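Local atomic coordinates of UDP-galactopyranose mutase (Deinococcus radiodurans, PDB entry 3HDQ), a protein that probably interconverts UDP-galactopyranose and UDP-galactofuranose, with FAD as its cofactor. Residues H281-T294 with Y303-Q315. Sequence-based numbering, arbitrary orientation.
Sequences HETHDTEQLLPTGT and YTRVSEFKHITGQ. With GDU (galactose-uridine-5'-diphosphate), chain K.
E308 reaches into the 285-293 loop and takes two successive backbone amides on its carboxylate: L289 N lies 2.7 Å from OE1, on the syn side but tilted from the carboxylate plane, with a nearly straight N-H (165°), and L290 N lies 2.7 Å from OE2, above the carboxylate plane. Its extended chain, with CG anti to the backbone N (chi1 -175°), carries the group that far; T320 OG1 also bonds OE1, giving that oxygen two partners, while L290 N holds OE2. K310 NZ meets E287 O at 2.8 Å on a carbonyl lone pair, while the carbonyls of H317 and Q319 hold the same ammonium. The next residue, H311, donates from NE2 to L290 O (2.9 Å), and the T292-G293 peptide covers a face of its ring. At the end of the loop, G293 O accepts a hydrogen bond from E308 N, and T294 OG1 and S307 OG share a 2.7 Å hydrogen bond across a non-hydrogen-bonded antiparallel pair. T294 OG1 also bonds the galactose O6' weakly, and R305, whose NE is salt-bridged to E325, donates from NH1 to GDU O3B (2.9 Å). L290 and E308 run antiparallel, and L290 CD1 packs 4.2 Å from V306 CB. Here the mixed sheet of the mutase meets its substrate, with strands 294-296 and 305-308 forming part of the sugar-diphosphate pocket.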
# COMPACT_ATOMS: atom_id res chain seq x y z
N HIS A 281 -15.15 3.03 11.61
CA HIS A 281 -14.44 4.22 11.13
C HIS A 281 -15.39 5.29 10.62
O HIS A 281 -16.39 4.99 9.96
CB HIS A 281 -13.47 3.82 10.01
CG HIS A 281 -12.33 2.97 10.48
ND1 HIS A 281 -11.14 3.50 10.94
CD2 HIS A 281 -12.20 1.62 10.58
CE1 HIS A 281 -10.33 2.51 11.30
NE2 HIS A 281 -10.95 1.36 11.08
N GLU A 282 -15.09 6.55 10.93
CA GLU A 282 -15.91 7.67 10.46
C GLU A 282 -15.02 8.83 10.02
O GLU A 282 -13.95 9.04 10.57
CB GLU A 282 -16.88 8.15 11.55
CG GLU A 282 -17.99 7.15 11.90
CD GLU A 282 -18.87 7.60 13.07
OE1 GLU A 282 -18.92 8.83 13.33
OE2 GLU A 282 -19.50 6.73 13.72
N THR A 283 -15.49 9.57 9.03
CA THR A 283 -14.82 10.80 8.64
C THR A 283 -15.80 11.96 8.80
O THR A 283 -16.93 11.89 8.34
CB THR A 283 -14.33 10.75 7.19
OG1 THR A 283 -13.41 9.66 7.03
CG2 THR A 283 -13.64 12.07 6.81
N HIS A 284 -15.34 13.02 9.45
CA HIS A 284 -16.19 14.16 9.74
C HIS A 284 -15.64 15.39 9.07
O HIS A 284 -14.42 15.53 8.92
CB HIS A 284 -16.28 14.39 11.25
CG HIS A 284 -17.03 13.32 11.97
ND1 HIS A 284 -16.41 12.26 12.60
CD2 HIS A 284 -18.36 13.12 12.13
CE1 HIS A 284 -17.32 11.47 13.13
NE2 HIS A 284 -18.51 11.97 12.86
N ASP A 285 -16.53 16.28 8.65
CA ASP A 285 -16.12 17.47 7.94
C ASP A 285 -15.77 18.62 8.90
O ASP A 285 -16.44 19.65 8.93
CB ASP A 285 -17.20 17.89 6.94
CG ASP A 285 -16.67 18.80 5.84
OD1 ASP A 285 -15.56 18.53 5.31
OD2 ASP A 285 -17.37 19.77 5.49
N THR A 286 -14.73 18.40 9.70
CA THR A 286 -14.14 19.42 10.56
C THR A 286 -12.69 19.06 10.73
O THR A 286 -12.30 17.91 10.53
CB THR A 286 -14.69 19.37 12.00
OG1 THR A 286 -15.95 18.70 12.03
CG2 THR A 286 -14.81 20.78 12.59
N GLU A 287 -11.89 20.03 11.18
CA GLU A 287 -10.49 19.77 11.40
C GLU A 287 -10.24 18.89 12.62
O GLU A 287 -9.28 18.14 12.67
CB GLU A 287 -9.74 21.08 11.56
CG GLU A 287 -9.77 21.91 10.30
CD GLU A 287 -8.46 22.59 10.05
OE1 GLU A 287 -7.69 22.75 11.02
OE2 GLU A 287 -8.19 22.94 8.88
N GLN A 288 -11.11 18.98 13.61
CA GLN A 288 -10.84 18.31 14.87
C GLN A 288 -12.11 17.98 15.60
O GLN A 288 -12.95 18.84 15.82
CB GLN A 288 -9.97 19.19 15.75
CG GLN A 288 -9.67 18.56 17.09
CD GLN A 288 -8.52 19.24 17.78
OE1 GLN A 288 -7.49 19.50 17.16
NE2 GLN A 288 -8.67 19.52 19.07
N LEU A 289 -12.24 16.72 15.99
CA LEU A 289 -13.42 16.26 16.68
C LEU A 289 -13.16 16.14 18.17
O LEU A 289 -14.04 16.45 18.98
CB LEU A 289 -13.83 14.90 16.12
CG LEU A 289 -15.24 14.45 16.49
CD1 LEU A 289 -16.25 15.45 15.92
CD2 LEU A 289 -15.50 13.07 15.94
N LEU A 290 -11.97 15.69 18.55
CA LEU A 290 -11.69 15.38 19.94
C LEU A 290 -10.63 16.31 20.47
O LEU A 290 -9.85 16.86 19.70
CB LEU A 290 -11.19 13.93 20.09
CG LEU A 290 -11.99 12.77 19.51
CD1 LEU A 290 -11.32 11.41 19.81
CD2 LEU A 290 -13.41 12.77 20.03
N PRO A 291 -10.58 16.48 21.80
CA PRO A 291 -9.54 17.28 22.45
C PRO A 291 -8.19 16.55 22.60
O PRO A 291 -7.20 17.25 22.73
CB PRO A 291 -10.14 17.59 23.83
CG PRO A 291 -11.15 16.52 24.07
CD PRO A 291 -11.65 16.06 22.73
N THR A 292 -8.14 15.22 22.59
CA THR A 292 -6.86 14.49 22.59
C THR A 292 -6.93 13.33 21.63
O THR A 292 -7.97 13.11 21.00
CB THR A 292 -6.51 13.82 23.94
OG1 THR A 292 -7.70 13.30 24.54
CG2 THR A 292 -5.83 14.76 24.88
N GLY A 293 -5.85 12.54 21.57
CA GLY A 293 -5.79 11.36 20.72
C GLY A 293 -6.90 10.35 20.95
O GLY A 293 -7.49 9.84 20.00
N THR A 294 -7.19 10.06 22.22
CA THR A 294 -8.19 9.06 22.56
C THR A 294 -9.02 9.47 23.76
O THR A 294 -8.48 9.95 24.77
CB THR A 294 -7.50 7.70 22.86
OG1 THR A 294 -6.77 7.26 21.71
CG2 THR A 294 -8.53 6.64 23.24
N TYR A 303 -19.13 1.10 22.89
CA TYR A 303 -17.70 1.18 22.58
C TYR A 303 -16.84 1.55 23.79
O TYR A 303 -17.29 2.22 24.71
CB TYR A 303 -17.41 2.14 21.41
CG TYR A 303 -18.20 3.44 21.43
CD1 TYR A 303 -17.74 4.55 22.14
CD2 TYR A 303 -19.39 3.55 20.72
CE1 TYR A 303 -18.46 5.73 22.15
CE2 TYR A 303 -20.12 4.74 20.73
CZ TYR A 303 -19.65 5.82 21.44
OH TYR A 303 -20.37 7.00 21.44
N THR A 304 -15.59 1.10 23.76
CA THR A 304 -14.65 1.39 24.83
C THR A 304 -14.01 2.76 24.65
O THR A 304 -13.74 3.44 25.63
CB THR A 304 -13.54 0.33 24.89
OG1 THR A 304 -13.07 0.07 23.56
CG2 THR A 304 -14.05 -0.96 25.52
N ARG A 305 -13.74 3.14 23.40
CA ARG A 305 -13.04 4.39 23.13
C ARG A 305 -13.19 4.89 21.70
O ARG A 305 -13.60 4.14 20.80
CB ARG A 305 -11.55 4.26 23.49
CG ARG A 305 -10.86 3.11 22.80
CD ARG A 305 -9.40 2.99 23.18
NE ARG A 305 -8.84 1.82 22.52
CZ ARG A 305 -7.77 1.14 22.93
NH1 ARG A 305 -7.09 1.52 24.01
NH2 ARG A 305 -7.38 0.07 22.24
N VAL A 306 -12.89 6.18 21.51
CA VAL A 306 -12.79 6.81 20.20
C VAL A 306 -11.42 7.42 20.08
O VAL A 306 -10.97 8.09 21.01
CB VAL A 306 -13.73 8.03 20.04
CG1 VAL A 306 -14.21 8.16 18.59
CG2 VAL A 306 -14.85 7.99 21.03
N SER A 307 -10.79 7.25 18.93
CA SER A 307 -9.49 7.83 18.69
C SER A 307 -9.52 8.67 17.42
O SER A 307 -10.28 8.36 16.48
CB SER A 307 -8.41 6.75 18.61
OG SER A 307 -8.36 6.04 19.83
N GLU A 308 -8.71 9.73 17.40
CA GLU A 308 -8.67 10.66 16.27
C GLU A 308 -7.26 10.72 15.73
O GLU A 308 -6.36 11.26 16.37
CB GLU A 308 -9.15 12.05 16.68
CG GLU A 308 -9.25 13.04 15.53
CD GLU A 308 -9.82 14.38 15.97
OE1 GLU A 308 -10.23 15.17 15.08
OE2 GLU A 308 -9.86 14.64 17.19
N PHE A 309 -7.07 10.17 14.54
CA PHE A 309 -5.74 9.87 14.04
C PHE A 309 -4.83 11.07 13.82
O PHE A 309 -3.62 10.95 13.99
CB PHE A 309 -5.85 9.02 12.78
CG PHE A 309 -6.37 7.65 13.06
CD1 PHE A 309 -7.61 7.25 12.61
CD2 PHE A 309 -5.62 6.77 13.83
CE1 PHE A 309 -8.09 5.98 12.89
CE2 PHE A 309 -6.09 5.50 14.13
CZ PHE A 309 -7.33 5.11 13.66
N LYS A 310 -5.40 12.22 13.47
CA LYS A 310 -4.57 13.40 13.21
C LYS A 310 -3.78 13.83 14.46
O LYS A 310 -2.69 14.38 14.34
CB LYS A 310 -5.39 14.56 12.64
CG LYS A 310 -5.78 14.39 11.18
CD LYS A 310 -6.93 15.33 10.80
CE LYS A 310 -6.48 16.79 10.69
NZ LYS A 310 -7.64 17.69 10.42
N HIS A 311 -4.33 13.57 15.65
CA HIS A 311 -3.59 13.86 16.88
C HIS A 311 -2.33 13.00 16.89
O HIS A 311 -1.27 13.43 17.34
CB HIS A 311 -4.42 13.53 18.13
CG HIS A 311 -5.52 14.50 18.42
ND1 HIS A 311 -5.32 15.69 19.10
CD2 HIS A 311 -6.85 14.45 18.16
CE1 HIS A 311 -6.47 16.32 19.23
NE2 HIS A 311 -7.41 15.59 18.67
N ILE A 312 -2.46 11.76 16.42
CA ILE A 312 -1.40 10.78 16.54
C ILE A 312 -0.38 10.89 15.40
O ILE A 312 0.82 10.78 15.63
CB ILE A 312 -1.98 9.35 16.60
CG1 ILE A 312 -2.95 9.22 17.80
CG2 ILE A 312 -0.87 8.34 16.71
CD1 ILE A 312 -4.09 8.19 17.61
N THR A 313 -0.86 11.14 14.19
CA THR A 313 0.02 11.23 13.02
C THR A 313 0.60 12.62 12.81
O THR A 313 1.61 12.78 12.15
CB THR A 313 -0.74 10.85 11.73
OG1 THR A 313 -1.76 11.83 11.49
CG2 THR A 313 -1.38 9.47 11.86
N GLY A 314 -0.06 13.63 13.37
CA GLY A 314 0.31 15.00 13.07
C GLY A 314 -0.08 15.44 11.66
O GLY A 314 0.26 16.54 11.25
N GLN A 315 -0.79 14.60 10.91
CA GLN A 315 -1.22 14.98 9.56
C GLN A 315 -2.05 16.26 9.55
O GLN A 315 -2.89 16.47 10.42
CB GLN A 315 -2.03 13.85 8.90
CG GLN A 315 -2.39 14.13 7.44
CD GLN A 315 -3.32 13.09 6.84
OE1 GLN A 315 -3.89 12.25 7.55
NE2 GLN A 315 -3.48 13.13 5.52
N1 GDU K . -8.33 0.10 31.80
C2 GDU K . -9.36 0.65 32.25
N3 GDU K . -9.92 1.78 32.16
C4 GDU K . -9.25 2.64 31.37
C5 GDU K . -8.00 2.16 30.73
C6 GDU K . -7.59 0.90 30.97
O2 GDU K . -10.11 -0.24 33.07
O4 GDU K . -9.69 3.77 31.15
C1D GDU K . -7.95 -1.26 32.06
C2D GDU K . -8.63 -2.38 31.23
O2D GDU K . -8.67 -3.62 31.92
C3D GDU K . -7.71 -2.42 30.02
C4D GDU K . -6.37 -2.39 30.75
O4D GDU K . -6.55 -1.52 31.86
O3D GDU K . -7.92 -3.60 29.26
C5D GDU K . -5.13 -2.18 29.88
O5D GDU K . -5.33 -0.86 29.33
PA GDU K . -4.77 -0.45 27.89
O1A GDU K . -4.85 1.03 27.78
O2A GDU K . -3.36 -0.86 27.81
O3A GDU K . -5.69 -1.06 26.75
PB GDU K . -5.15 -1.37 25.29
O1B GDU K . -6.36 -1.94 24.65
O2B GDU K . -4.08 -2.40 25.18
O3B GDU K . -4.76 -0.07 24.45
C1' GDU K . -3.96 0.15 23.26
C2' GDU K . -2.48 0.26 23.67
C3' GDU K . -2.43 1.26 24.85
C4' GDU K . -2.79 2.67 24.29
C5' GDU K . -4.14 2.57 23.52
C6' GDU K . -4.47 3.83 22.67
O2' GDU K . -1.91 -1.03 23.98
O3' GDU K . -1.12 1.22 25.45
O4' GDU K . -1.72 3.09 23.41
O5' GDU K . -4.40 1.40 22.69
O6' GDU K . -5.40 4.72 23.34